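Local coordinates for proteasome accessory factor B/C (PafBC) (Paenarthrobacter aurescens, PDB 6SJ9), which regulates transcription in the bacterial DNA damage response, probably binding DNA through its winged helix-turn-helix domains, at residues W108-L113 with P136-R142; Q246-D252 with H298-P304; G364-Q368 with L381-L385. All blocks are in the same frame, centred on the assembly; numbering follows the deposited sequence.

Interaction 1. Residues W108-L113 with P136-R142; sequences WERAAL and PAGVQPR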
ATOM      1  N   TRP A 108       2.794  -3.479   4.261  1.00 35.42           N
ATOM      2  CA  TRP A 108       2.571  -4.918   4.315  1.00 37.83           C
ATOM      3  C   TRP A 108       2.662  -5.507   2.912  1.00 39.82           C
ATOM      4  O   TRP A 108       3.286  -6.554   2.685  1.00 40.92           O
ATOM      5  CB  TRP A 108       1.184  -5.224   4.917  1.00 36.82           C
ATOM      6  CG  TRP A 108       0.768  -6.615   4.505  1.00 38.65           C
ATOM      7  CD1 TRP A 108      -0.156  -6.950   3.570  1.00 40.01           C
ATOM      8  CD2 TRP A 108       1.297  -7.852   5.011  1.00 41.95           C
ATOM      9  NE1 TRP A 108      -0.237  -8.317   3.457  1.00 42.81           N
ATOM     10  CE2 TRP A 108       0.642  -8.893   4.335  1.00 40.69           C
ATOM     11  CE3 TRP A 108       2.282  -8.172   5.955  1.00 48.41           C
ATOM     12  CZ2 TRP A 108       0.920 -10.243   4.563  1.00 48.17           C
ATOM     13  CZ3 TRP A 108       2.563  -9.529   6.206  1.00 50.64           C
ATOM     14  CH2 TRP A 108       1.876 -10.553   5.503  1.00 51.77           C
ATOM     15  N   GLU A 109       2.001  -4.839   1.960  1.00 43.21           N
ATOM     16  CA  GLU A 109       1.971  -5.320   0.591  1.00 47.73           C
ATOM     17  C   GLU A 109       3.377  -5.465   0.043  1.00 43.00           C
ATOM     18  O   GLU A 109       3.701  -6.499  -0.551  1.00 46.82           O
ATOM     19  CB  GLU A 109       1.119  -4.364  -0.258  1.00 55.71           C
ATOM     20  CG  GLU A 109       1.253  -4.570  -1.747  1.00 64.14           C
ATOM     21  CD  GLU A 109       0.131  -3.895  -2.525  1.00 69.16           C
ATOM     22  OE1 GLU A 109      -1.065  -4.167  -2.277  1.00 72.38           O
ATOM     23  OE2 GLU A 109       0.450  -3.050  -3.367  1.00 73.24           O
ATOM     24  N   ARG A 110       4.269  -4.491   0.314  1.00 41.16           N
ATOM     25  CA  ARG A 110       5.653  -4.657  -0.168  1.00 43.61           C
ATOM     26  C   ARG A 110       6.336  -5.819   0.520  1.00 44.62           C
ATOM     27  O   ARG A 110       7.104  -6.575  -0.100  1.00 49.37           O
ATOM     28  CB  ARG A 110       6.487  -3.377   0.023  1.00 49.76           C
ATOM     29  CG  ARG A 110       6.006  -2.193  -0.803  1.00 48.58           C
ATOM     30  CD  ARG A 110       7.008  -1.098  -0.790  1.00 48.32           C
ATOM     31  NE  ARG A 110       8.269  -1.497  -1.445  1.00 48.93           N
ATOM     32  CZ  ARG A 110       8.503  -1.398  -2.757  1.00 51.02           C
ATOM     33  NH1 ARG A 110       7.567  -0.926  -3.576  1.00 52.24           N
ATOM     34  NH2 ARG A 110       9.643  -1.817  -3.246  1.00 51.38           N
ATOM     35  N   ALA A 111       6.079  -5.993   1.812  1.00 42.49           N
ATOM     36  CA  ALA A 111       6.693  -7.132   2.500  1.00 44.87           C
ATOM     37  C   ALA A 111       6.197  -8.453   1.900  1.00 44.43           C
ATOM     38  O   ALA A 111       6.957  -9.430   1.770  1.00 41.50           O
ATOM     39  CB  ALA A 111       6.367  -7.063   4.004  1.00 38.50           C
ATOM     40  N   ALA A 112       4.899  -8.511   1.610  1.00 39.69           N
ATOM     41  CA  ALA A 112       4.273  -9.744   1.130  1.00 46.84           C
ATOM     42  C   ALA A 112       4.791 -10.119  -0.250  1.00 46.42           C
ATOM     43  O   ALA A 112       5.034 -11.293  -0.538  1.00 53.41           O
ATOM     44  CB  ALA A 112       2.737  -9.570   1.118  1.00 41.69           C
ATOM     45  N   LEU A 113       4.994  -9.129  -1.102  1.00 49.38           N
ATOM     46  CA  LEU A 113       5.542  -9.406  -2.421  1.00 53.92           C
ATOM     47  C   LEU A 113       6.964  -9.948  -2.320  1.00 58.23           C
ATOM     48  O   LEU A 113       7.300 -10.978  -2.934  1.00 64.71           O
ATOM     49  CB  LEU A 113       5.477  -8.139  -3.262  1.00 53.76           C
ATOM     50  CG  LEU A 113       4.027  -7.855  -3.624  1.00 56.36           C
ATOM     51  CD1 LEU A 113       3.865  -6.473  -4.246  1.00 56.13           C
ATOM     52  CD2 LEU A 113       3.542  -8.971  -4.542  1.00 62.57           C
ATOM     53  N   PRO A 136       0.284 -13.506  -3.957  1.00 75.75           N
ATOM     54  CA  PRO A 136       0.141 -14.166  -2.655  1.00 75.00           C
ATOM     55  C   PRO A 136      -1.103 -13.710  -1.899  1.00 73.61           C
ATOM     56  O   PRO A 136      -1.754 -12.712  -2.237  1.00 71.50           O
ATOM     57  CB  PRO A 136       1.412 -13.744  -1.907  1.00 73.64           C
ATOM     58  CG  PRO A 136       1.704 -12.385  -2.486  1.00 71.72           C
ATOM     59  CD  PRO A 136       1.316 -12.460  -3.944  1.00 72.50           C
ATOM     60  N   ALA A 137      -1.441 -14.507  -0.883  1.00 75.13           N
ATOM     61  CA  ALA A 137      -2.555 -14.212   0.012  1.00 75.70           C
ATOM     62  C   ALA A 137      -2.445 -12.800   0.580  1.00 75.99           C
ATOM     63  O   ALA A 137      -1.368 -12.358   0.999  1.00 72.64           O
ATOM     64  CB  ALA A 137      -2.588 -15.227   1.162  1.00 71.98           C
ATOM     65  N   GLY A 138      -3.568 -12.087   0.590  1.00 77.73           N
ATOM     66  CA  GLY A 138      -3.557 -10.747   1.139  1.00 74.85           C
ATOM     67  C   GLY A 138      -2.989  -9.682   0.229  1.00 72.58           C
ATOM     68  O   GLY A 138      -2.696  -8.579   0.710  1.00 74.05           O
ATOM     69  N   VAL A 139      -2.784  -9.991  -1.057  1.00 68.71           N
ATOM     70  CA  VAL A 139      -2.371  -9.015  -2.071  1.00 67.54           C
ATOM     71  C   VAL A 139      -3.336  -9.101  -3.255  1.00 66.00           C
ATOM     72  O   VAL A 139      -3.549 -10.180  -3.823  1.00 67.64           O
ATOM     73  CB  VAL A 139      -0.911  -9.219  -2.549  1.00 65.10           C
ATOM     74  CG1 VAL A 139      -0.520  -8.154  -3.546  1.00 63.61           C
ATOM     75  CG2 VAL A 139       0.054  -9.206  -1.377  1.00 61.58           C
ATOM     76  N   GLN A 140      -3.895  -7.967  -3.638  1.00 62.66           N
ATOM     77  CA  GLN A 140      -4.759  -7.838  -4.795  1.00 60.57           C
ATOM     78  C   GLN A 140      -4.118  -6.831  -5.730  1.00 59.82           C
ATOM     79  O   GLN A 140      -3.237  -6.071  -5.310  1.00 56.75           O
ATOM     80  CB  GLN A 140      -6.155  -7.374  -4.354  1.00 59.08           C
ATOM     81  CG  GLN A 140      -6.185  -5.941  -3.928  1.00 62.31           C
ATOM     82  CD  GLN A 140      -7.504  -5.525  -3.312  1.00 67.55           C
ATOM     83  OE1 GLN A 140      -8.438  -6.321  -3.212  1.00 73.14           O
ATOM     84  NE2 GLN A 140      -7.595  -4.262  -2.926  1.00 65.59           N
ATOM     85  N   PRO A 141      -4.524  -6.788  -7.003  1.00 60.04           N
ATOM     86  CA  PRO A 141      -3.997  -5.748  -7.894  1.00 58.43           C
ATOM     87  C   PRO A 141      -4.313  -4.365  -7.343  1.00 56.70           C
ATOM     88  O   PRO A 141      -5.343  -4.134  -6.714  1.00 54.32           O
ATOM     89  CB  PRO A 141      -4.726  -6.007  -9.213  1.00 54.00           C
ATOM     90  CG  PRO A 141      -5.085  -7.457  -9.132  1.00 54.95           C
ATOM     91  CD  PRO A 141      -5.398  -7.729  -7.720  1.00 58.91           C
ATOM     92  N   ARG A 142      -3.401  -3.446  -7.546  1.00 58.62           N
ATOM     93  CA  ARG A 142      -3.561  -2.122  -6.981  1.00 57.28           C
ATOM     94  C   ARG A 142      -4.294  -1.255  -7.999  1.00 49.86           C
ATOM     95  O   ARG A 142      -3.781  -0.988  -9.095  1.00 54.52           O
ATOM     96  CB  ARG A 142      -2.209  -1.532  -6.599  1.00 67.63           C
ATOM     97  CG  ARG A 142      -2.380  -0.263  -5.803  1.00 75.28           C
ATOM     98  CD  ARG A 142      -2.838  -0.597  -4.407  1.00 81.95           C
ATOM     99  NE  ARG A 142      -1.742  -1.069  -3.573  1.00 86.53           N
ATOM    100  CZ  ARG A 142      -1.442  -0.528  -2.398  1.00 88.17           C
ATOM    101  NH1 ARG A 142      -0.435  -1.006  -1.684  1.00 89.45           N
ATOM    102  NH2 ARG A 142      -2.142   0.516  -1.957  1.00 87.39           N
TER
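E109 and V139 bring their CA atoms within 6.3 Å of each other where the loop residues 136-142 come up against helix 95-118. The loop enters through a type II beta turn from P136 to V139, closed by the bond from V139 N to P136 O; G138, third in the turn, has a positive phi at which a CB would collide with the carbonyl O of A137. Just beyond it, V139 sets its branches against the helix: CG2 lies 3.7 Å from A112 CB, while CG1 is turned to L113 CD2. The L113 side chain crosses the P136 side chain at about a right angle, its CD2 touching P136 CD at 4.2 Å.

Farther on, R142 grips E109 side-on, and both of its bonds end on one oxygen, OE2: from NH1 at 2.8 Å and from NE at 3.0 Å. The bends in R142 at chi2 and chi3 fold its guanidinium back to the extended E109. OE2 lies in the guanidinium plane, yet the carboxylate and guanidinium planes stand 83° apart, and NH1 meets OE2 from above the carboxylate plane. With the carboxylate of E109 cut back to an alanine, NE and NH1 of R142 would probably lose their charged mate and the guanidinium would be freer to turn. Beside the turn, W108, also packed on helix 427-441, brings G138 O to its ring edge, but NE1 lies 3.7 Å from that oxygen and remains buried without a hydrogen-bond partner.

Interaction 2. Residues Q246-D252 with H298-P304; sequences QATLVID and HVKVTGP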
ATOM      1  N   GLN A 246     -23.906  -7.536 -10.347  1.00 74.32           N
ATOM      2  CA  GLN A 246     -23.364  -8.890 -10.223  1.00 71.52           C
ATOM      3  C   GLN A 246     -22.614  -9.318 -11.476  1.00 69.01           C
ATOM      4  O   GLN A 246     -23.137  -9.203 -12.587  1.00 71.93           O
ATOM      5  CB  GLN A 246     -24.462  -9.918  -9.965  1.00 76.48           C
ATOM      6  CG  GLN A 246     -23.945 -11.354  -9.824  1.00 78.65           C
ATOM      7  CD  GLN A 246     -25.000 -12.336  -9.269  1.00 80.72           C
ATOM      8  OE1 GLN A 246     -25.348 -12.302  -8.083  1.00 81.26           O
ATOM      9  NE2 GLN A 246     -25.514 -13.200 -10.143  1.00 80.16           N
ATOM     10  N   ALA A 247     -21.386  -9.801 -11.287  1.00 66.19           N
ATOM     11  CA  ALA A 247     -20.551 -10.341 -12.349  1.00 65.17           C
ATOM     12  C   ALA A 247     -20.528 -11.869 -12.297  1.00 67.22           C
ATOM     13  O   ALA A 247     -20.592 -12.467 -11.222  1.00 66.07           O
ATOM     14  CB  ALA A 247     -19.125  -9.789 -12.225  1.00 59.54           C
ATOM     15  N   THR A 248     -20.419 -12.500 -13.470  1.00 68.32           N
ATOM     16  CA  THR A 248     -20.318 -13.952 -13.590  1.00 71.90           C
ATOM     17  C   THR A 248     -18.985 -14.278 -14.257  1.00 75.25           C
ATOM     18  O   THR A 248     -18.717 -13.832 -15.382  1.00 72.71           O
ATOM     19  CB  THR A 248     -21.488 -14.532 -14.383  1.00 77.10           C
ATOM     20  OG1 THR A 248     -22.719 -14.033 -13.843  1.00 80.34           O
ATOM     21  CG2 THR A 248     -21.516 -16.052 -14.272  1.00 79.18           C
ATOM     22  N   LEU A 249     -18.142 -15.031 -13.550  1.00 76.01           N
ATOM     23  CA  LEU A 249     -16.764 -15.243 -13.954  1.00 69.88           C
ATOM     24  C   LEU A 249     -16.449 -16.729 -13.969  1.00 73.79           C
ATOM     25  O   LEU A 249     -16.899 -17.481 -13.095  1.00 76.44           O
ATOM     26  CB  LEU A 249     -15.800 -14.518 -13.007  1.00 59.35           C
ATOM     27  CG  LEU A 249     -16.077 -13.040 -12.742  1.00 59.07           C
ATOM     28  CD1 LEU A 249     -15.068 -12.515 -11.713  1.00 53.20           C
ATOM     29  CD2 LEU A 249     -16.069 -12.187 -14.023  1.00 56.01           C
ATOM     30  N   VAL A 250     -15.688 -17.149 -14.977  1.00 75.01           N
ATOM     31  CA  VAL A 250     -15.074 -18.470 -15.013  1.00 76.61           C
ATOM     32  C   VAL A 250     -13.592 -18.287 -14.736  1.00 72.46           C
ATOM     33  O   VAL A 250     -12.912 -17.577 -15.482  1.00 69.41           O
ATOM     34  CB  VAL A 250     -15.300 -19.174 -16.358  1.00 77.79           C
ATOM     35  CG1 VAL A 250     -14.477 -20.423 -16.404  1.00 81.03           C
ATOM     36  CG2 VAL A 250     -16.770 -19.495 -16.553  1.00 76.43           C
ATOM     37  N   ILE A 251     -13.091 -18.969 -13.702  1.00 72.31           N
ATOM     38  CA  ILE A 251     -11.720 -18.839 -13.222  1.00 71.41           C
ATOM     39  C   ILE A 251     -11.074 -20.212 -13.068  1.00 76.36           C
ATOM     40  O   ILE A 251     -11.746 -21.210 -12.796  1.00 79.57           O
ATOM     41  CB  ILE A 251     -11.660 -18.101 -11.869  1.00 71.68           C
ATOM     42  CG1 ILE A 251     -12.428 -18.891 -10.812  1.00 73.45           C
ATOM     43  CG2 ILE A 251     -12.249 -16.711 -11.974  1.00 70.72           C
ATOM     44  CD1 ILE A 251     -12.328 -18.275  -9.441  1.00 73.09           C
ATOM     45  N   ASP A 252      -9.758 -20.263 -13.271  1.00 75.94           N
ATOM     46  CA  ASP A 252      -8.996 -21.493 -13.069  1.00 76.00           C
ATOM     47  C   ASP A 252      -9.053 -21.921 -11.604  1.00 79.09           C
ATOM     48  O   ASP A 252      -8.923 -21.096 -10.689  1.00 75.97           O
ATOM     49  CB  ASP A 252      -7.542 -21.289 -13.479  1.00 73.46           C
ATOM     50  CG  ASP A 252      -7.387 -20.988 -14.957  1.00 79.82           C
ATOM     51  OD1 ASP A 252      -8.407 -20.991 -15.679  1.00 84.76           O
ATOM     52  OD2 ASP A 252      -6.245 -20.732 -15.392  1.00 80.73           O
ATOM     53  N   HIS A 298      -6.313 -16.454 -16.510  1.00 66.12           N
ATOM     54  CA  HIS A 298      -6.910 -17.139 -15.368  1.00 65.48           C
ATOM     55  C   HIS A 298      -8.393 -16.844 -15.184  1.00 64.40           C
ATOM     56  O   HIS A 298      -9.021 -17.460 -14.326  1.00 67.07           O
ATOM     57  CB  HIS A 298      -6.169 -16.771 -14.092  1.00 66.42           C
ATOM     58  CG  HIS A 298      -4.750 -17.229 -14.064  1.00 72.28           C
ATOM     59  ND1 HIS A 298      -4.305 -18.329 -14.775  1.00 75.06           N
ATOM     60  CD2 HIS A 298      -3.664 -16.727 -13.423  1.00 71.64           C
ATOM     61  CE1 HIS A 298      -3.008 -18.487 -14.564  1.00 74.45           C
ATOM     62  NE2 HIS A 298      -2.597 -17.530 -13.744  1.00 73.57           N
ATOM     63  N   VAL A 299      -8.975 -15.947 -15.965  1.00 63.20           N
ATOM     64  CA  VAL A 299     -10.370 -15.568 -15.788  1.00 63.10           C
ATOM     65  C   VAL A 299     -10.956 -15.238 -17.147  1.00 66.55           C
ATOM     66  O   VAL A 299     -10.275 -14.705 -18.030  1.00 69.12           O
ATOM     67  CB  VAL A 299     -10.521 -14.381 -14.787  1.00 60.20           C
ATOM     68  CG1 VAL A 299      -9.754 -13.107 -15.254  1.00 55.95           C
ATOM     69  CG2 VAL A 299     -11.994 -14.050 -14.548  1.00 59.48           C
ATOM     70  N   LYS A 300     -12.223 -15.578 -17.305  1.00 68.13           N
ATOM     71  CA  LYS A 300     -13.049 -15.127 -18.408  1.00 70.30           C
ATOM     72  C   LYS A 300     -14.316 -14.524 -17.830  1.00 71.54           C
ATOM     73  O   LYS A 300     -14.941 -15.124 -16.952  1.00 73.73           O
ATOM     74  CB  LYS A 300     -13.429 -16.283 -19.363  1.00 70.72           C
ATOM     75  CG  LYS A 300     -14.369 -15.852 -20.474  1.00 69.80           C
ATOM     76  CD  LYS A 300     -14.876 -17.077 -21.246  1.00 73.74           C
ATOM     77  CE  LYS A 300     -15.686 -16.719 -22.484  1.00 76.31           C
ATOM     78  NZ  LYS A 300     -16.294 -17.959 -23.126  1.00 82.36           N
ATOM     79  N   VAL A 301     -14.651 -13.317 -18.263  1.00 71.46           N
ATOM     80  CA  VAL A 301     -15.939 -12.723 -17.925  1.00 71.32           C
ATOM     81  C   VAL A 301     -16.996 -13.389 -18.801  1.00 76.32           C
ATOM     82  O   VAL A 301     -16.915 -13.323 -20.034  1.00 80.28           O
ATOM     83  CB  VAL A 301     -15.937 -11.205 -18.153  1.00 67.17           C
ATOM     84  CG1 VAL A 301     -17.324 -10.631 -17.893  1.00 66.25           C
ATOM     85  CG2 VAL A 301     -14.906 -10.518 -17.283  1.00 61.26           C
ATOM     86  N   THR A 302     -17.968 -14.064 -18.184  1.00 75.42           N
ATOM     87  CA  THR A 302     -19.090 -14.489 -19.012  1.00 79.13           C
ATOM     88  C   THR A 302     -20.162 -13.405 -19.089  1.00 78.31           C
ATOM     89  O   THR A 302     -20.808 -13.260 -20.131  1.00 81.02           O
ATOM     90  CB  THR A 302     -19.683 -15.822 -18.538  1.00 81.82           C
ATOM     91  OG1 THR A 302     -20.177 -15.695 -17.203  1.00 83.45           O
ATOM     92  CG2 THR A 302     -18.632 -16.937 -18.596  1.00 79.37           C
ATOM     93  N   GLY A 303     -20.350 -12.629 -18.026  1.00 73.58           N
ATOM     94  CA  GLY A 303     -21.276 -11.524 -18.052  1.00 75.13           C
ATOM     95  C   GLY A 303     -21.065 -10.605 -16.870  1.00 74.99           C
ATOM     96  O   GLY A 303     -20.349 -10.954 -15.934  1.00 79.04           O
ATOM     97  N   PRO A 304     -21.619  -9.379 -16.908  1.00 73.02           N
ATOM     98  CA  PRO A 304     -22.422  -8.758 -17.968  1.00 77.02           C
ATOM     99  C   PRO A 304     -21.544  -8.230 -19.097  1.00 80.51           C
ATOM    100  O   PRO A 304     -20.350  -8.042 -18.909  1.00 80.89           O
ATOM    101  CB  PRO A 304     -23.133  -7.616 -17.246  1.00 75.68           C
ATOM    102  CG  PRO A 304     -22.126  -7.181 -16.236  1.00 72.42           C
ATOM    103  CD  PRO A 304     -21.453  -8.466 -15.764  1.00 69.39           C
TER
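T248 O is gripped by three donors of the neighbouring strand: T302 N at 2.9 Å, and, more weakly, G303 N at 3.3 Å and T302 OG1 at 3.0 Å. The hydroxyl gets there because chi1 of T302 (61°) places OG1 between the backbone N and the carbonyl carbon, beside T248 CG2. With T302 and G303 both facing T248, this is a classic beta bulge, and T248 N completes it with a nearly straight bond to G303 O. The pairing then settles into regular antiparallel register, with V250 and K300 exchanging two bonds, K300 N to V250 O being 2.8 Å. These are strands 1 and 4 of the 2-3-1-4 sheet of a ferredoxin-like fold, in the WCX domain. L249, I251, V299 and V301 share the face covered by helices 305-323 and 257-261; L249 CD2 lies alongside V301 CG2 at 3.8 Å, and I251 CG2 crosses to V299 CG2 at 3.7 Å. On the outer side of strand 299-303, Q661 and Y662 bond to V299 O and V301 N. At the far end H298 ND1 donates to D252 OD2 at 3.1 Å from above the carboxylate plane, while D252 OD1 makes a salt bridge with R275.

Interaction 3. Residues G364-Q368 with L381-L385; sequences GLHIQ and LIDDL
A winged helix-turn-helix, the PafC domain of this regulator, supplies the contact: the short strand 365-366 and the first turn of helix 367-374 pack on helix 378-389, which by its place in the motif is probably the recognition helix. L365 and I367 point to one side of their segment and L381, I382 and L385 reply from the helix. L365 offers a methyl to each of two leucines. Its CD1 meets L385 CD2 tip to tip at 4.1 Å, and its CD2 slides past L381 CD2, the two side chains running in opposite directions. I367 works chiefly through its branch methyl CG2, which the first torsion (CG1 at chi1 -75°) sets anti to the backbone N, facing L381 and I382: CG2 lies 3.9 Å from L381 CD2, the two side chains crossing obliquely, and 4.1 Å from I382 CG1, where the side chains stand at about a right angle. L381 CD2 thus touches both L365 and I367, and it also rests 3.3 Å from the carbonyl I367 O.

Around this layer, L355 of helix 346-360 touches L381 and L385, while W406 of strand 404-407 covers I367, I382 and L385. The aspartates of the helix look elsewhere, D384 to R351 and D383 to R341, each through a salt bridge. No hydrogen bond or salt bridge joins the two segments, so within this contact the attraction is purely apolar: burial and the fit of branched side chains, with no directional bond to fix one exact setting.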
ATOM      1  N   GLY A 364      -7.824  21.614   7.442  1.00 50.86           N
ATOM      2  CA  GLY A 364      -7.173  20.839   6.418  1.00 47.51           C
ATOM      3  C   GLY A 364      -5.706  21.185   6.239  1.00 44.84           C
ATOM      4  O   GLY A 364      -5.083  21.919   7.003  1.00 45.65           O
ATOM      5  N   LEU A 365      -5.177  20.674   5.151  1.00 42.36           N
ATOM      6  CA  LEU A 365      -3.763  20.731   4.835  1.00 39.24           C
ATOM      7  C   LEU A 365      -3.629  21.756   3.718  1.00 40.28           C
ATOM      8  O   LEU A 365      -4.117  21.515   2.607  1.00 40.74           O
ATOM      9  CB  LEU A 365      -3.260  19.344   4.407  1.00 35.89           C
ATOM     10  CG  LEU A 365      -1.712  19.242   4.319  1.00 37.90           C
ATOM     11  CD1 LEU A 365      -1.271  17.778   4.307  1.00 36.79           C
ATOM     12  CD2 LEU A 365      -1.176  19.941   3.099  1.00 33.93           C
ATOM     13  N   HIS A 366      -3.015  22.917   4.023  1.00 37.73           N
ATOM     14  CA  HIS A 366      -2.743  23.929   3.002  1.00 44.31           C
ATOM     15  C   HIS A 366      -1.366  23.674   2.391  1.00 43.62           C
ATOM     16  O   HIS A 366      -0.333  23.786   3.063  1.00 44.26           O
ATOM     17  CB  HIS A 366      -2.854  25.343   3.573  1.00 53.02           C
ATOM     18  CG  HIS A 366      -4.268  25.738   3.837  1.00 62.96           C
ATOM     19  ND1 HIS A 366      -5.070  26.299   2.869  1.00 65.56           N
ATOM     20  CD2 HIS A 366      -5.052  25.576   4.930  1.00 65.83           C
ATOM     21  CE1 HIS A 366      -6.278  26.507   3.362  1.00 65.04           C
ATOM     22  NE2 HIS A 366      -6.291  26.083   4.613  1.00 67.78           N
ATOM     23  N   ILE A 367      -1.357  23.311   1.124  1.00 41.40           N
ATOM     24  CA  ILE A 367      -0.173  22.653   0.584  1.00 39.33           C
ATOM     25  C   ILE A 367       1.051  23.572   0.655  1.00 40.32           C
ATOM     26  O   ILE A 367       2.111  23.161   1.164  1.00 40.30           O
ATOM     27  CB  ILE A 367      -0.436  22.150  -0.835  1.00 38.41           C
ATOM     28  CG1 ILE A 367      -1.306  20.902  -0.737  1.00 40.21           C
ATOM     29  CG2 ILE A 367       0.895  21.737  -1.500  1.00 38.13           C
ATOM     30  CD1 ILE A 367      -1.902  20.492  -2.040  1.00 43.40           C
ATOM     31  N   GLN A 368       0.928  24.819   0.166  1.00 34.77           N
ATOM     32  CA  GLN A 368       2.136  25.664   0.092  1.00 38.36           C
ATOM     33  C   GLN A 368       2.715  25.900   1.478  1.00 42.91           C
ATOM     34  O   GLN A 368       3.926  25.777   1.696  1.00 48.24           O
ATOM     35  CB  GLN A 368       1.879  27.023  -0.548  1.00 39.90           C
ATOM     36  CG  GLN A 368       3.233  27.815  -0.788  1.00 44.56           C
ATOM     37  CD  GLN A 368       4.172  27.020  -1.741  1.00 49.25           C
ATOM     38  OE1 GLN A 368       3.803  26.746  -2.883  1.00 50.13           O
ATOM     39  NE2 GLN A 368       5.361  26.654  -1.272  1.00 47.48           N
ATOM     40  N   LEU A 381       5.761  17.863  -1.762  1.00 37.37           N
ATOM     41  CA  LEU A 381       4.678  17.592  -0.817  1.00 36.40           C
ATOM     42  C   LEU A 381       3.485  16.903  -1.496  1.00 36.84           C
ATOM     43  O   LEU A 381       2.925  15.948  -0.954  1.00 35.79           O
ATOM     44  CB  LEU A 381       4.247  18.891  -0.139  1.00 36.56           C
ATOM     45  CG  LEU A 381       3.096  18.651   0.841  1.00 42.59           C
ATOM     46  CD1 LEU A 381       3.499  17.732   1.919  1.00 45.34           C
ATOM     47  CD2 LEU A 381       2.679  19.935   1.493  1.00 46.39           C
ATOM     48  N   ILE A 382       3.120  17.345  -2.699  1.00 35.91           N
ATOM     49  CA  ILE A 382       2.043  16.691  -3.448  1.00 37.32           C
ATOM     50  C   ILE A 382       2.377  15.215  -3.718  1.00 35.72           C
ATOM     51  O   ILE A 382       1.505  14.335  -3.641  1.00 33.17           O
ATOM     52  CB  ILE A 382       1.780  17.481  -4.735  1.00 35.81           C
ATOM     53  CG1 ILE A 382       1.129  18.811  -4.357  1.00 36.08           C
ATOM     54  CG2 ILE A 382       0.900  16.706  -5.627  1.00 34.67           C
ATOM     55  CD1 ILE A 382       1.205  19.864  -5.508  1.00 38.05           C
ATOM     56  N   ASP A 383       3.636  14.927  -4.057  1.00 33.02           N
ATOM     57  CA  ASP A 383       3.982  13.538  -4.286  1.00 36.88           C
ATOM     58  C   ASP A 383       3.845  12.714  -2.991  1.00 34.37           C
ATOM     59  O   ASP A 383       3.411  11.567  -3.040  1.00 36.53           O
ATOM     60  CB  ASP A 383       5.391  13.415  -4.860  1.00 36.08           C
ATOM     61  CG  ASP A 383       5.548  12.118  -5.650  1.00 42.33           C
ATOM     62  OD1 ASP A 383       4.666  11.859  -6.498  1.00 43.19           O
ATOM     63  OD2 ASP A 383       6.519  11.351  -5.444  1.00 44.02           O
ATOM     64  N   ASP A 384       4.239  13.279  -1.836  1.00 34.12           N
ATOM     65  CA  ASP A 384       4.004  12.599  -0.559  1.00 35.96           C
ATOM     66  C   ASP A 384       2.543  12.263  -0.399  1.00 32.75           C
ATOM     67  O   ASP A 384       2.208  11.182   0.053  1.00 29.61           O
ATOM     68  CB  ASP A 384       4.414  13.453   0.650  1.00 35.24           C
ATOM     69  CG  ASP A 384       5.916  13.656   0.752  1.00 42.43           C
ATOM     70  OD1 ASP A 384       6.700  12.872   0.190  1.00 44.44           O
ATOM     71  OD2 ASP A 384       6.304  14.614   1.434  1.00 46.84           O
ATOM     72  N   LEU A 385       1.655  13.194  -0.770  1.00 34.22           N
ATOM     73  CA  LEU A 385       0.233  12.956  -0.579  1.00 34.53           C
ATOM     74  C   LEU A 385      -0.282  11.926  -1.563  1.00 36.42           C
ATOM     75  O   LEU A 385      -1.153  11.130  -1.212  1.00 38.07           O
ATOM     76  CB  LEU A 385      -0.574  14.264  -0.683  1.00 32.06           C
ATOM     77  CG  LEU A 385      -0.341  15.231   0.468  1.00 35.82           C
ATOM     78  CD1 LEU A 385      -0.912  16.605   0.221  1.00 35.37           C
ATOM     79  CD2 LEU A 385      -0.998  14.661   1.705  1.00 33.20           C
TER

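Followed from the N terminus, the three contacts come in series, with no nesting and no crossing. Interaction 1 closes the excursion after helix 95-118, with 22 residues between its segments, and ties that helix to the loop leading on to helix 147-159. Interaction 2 spans 45 residues, holding two helices and two strands, and joins the first and last strands of one ferredoxin-like unit. Interaction 3 closes the tightest loop, 12 residues, mostly helical, within the helix-turn-helix domain. Interaction 1 has its centre about 23 Å from that of interaction 2 and about 27 Å from that of interaction 3, whereas interactions 2 and 3 lie about 40 Å apart, centre to centre; none touches another.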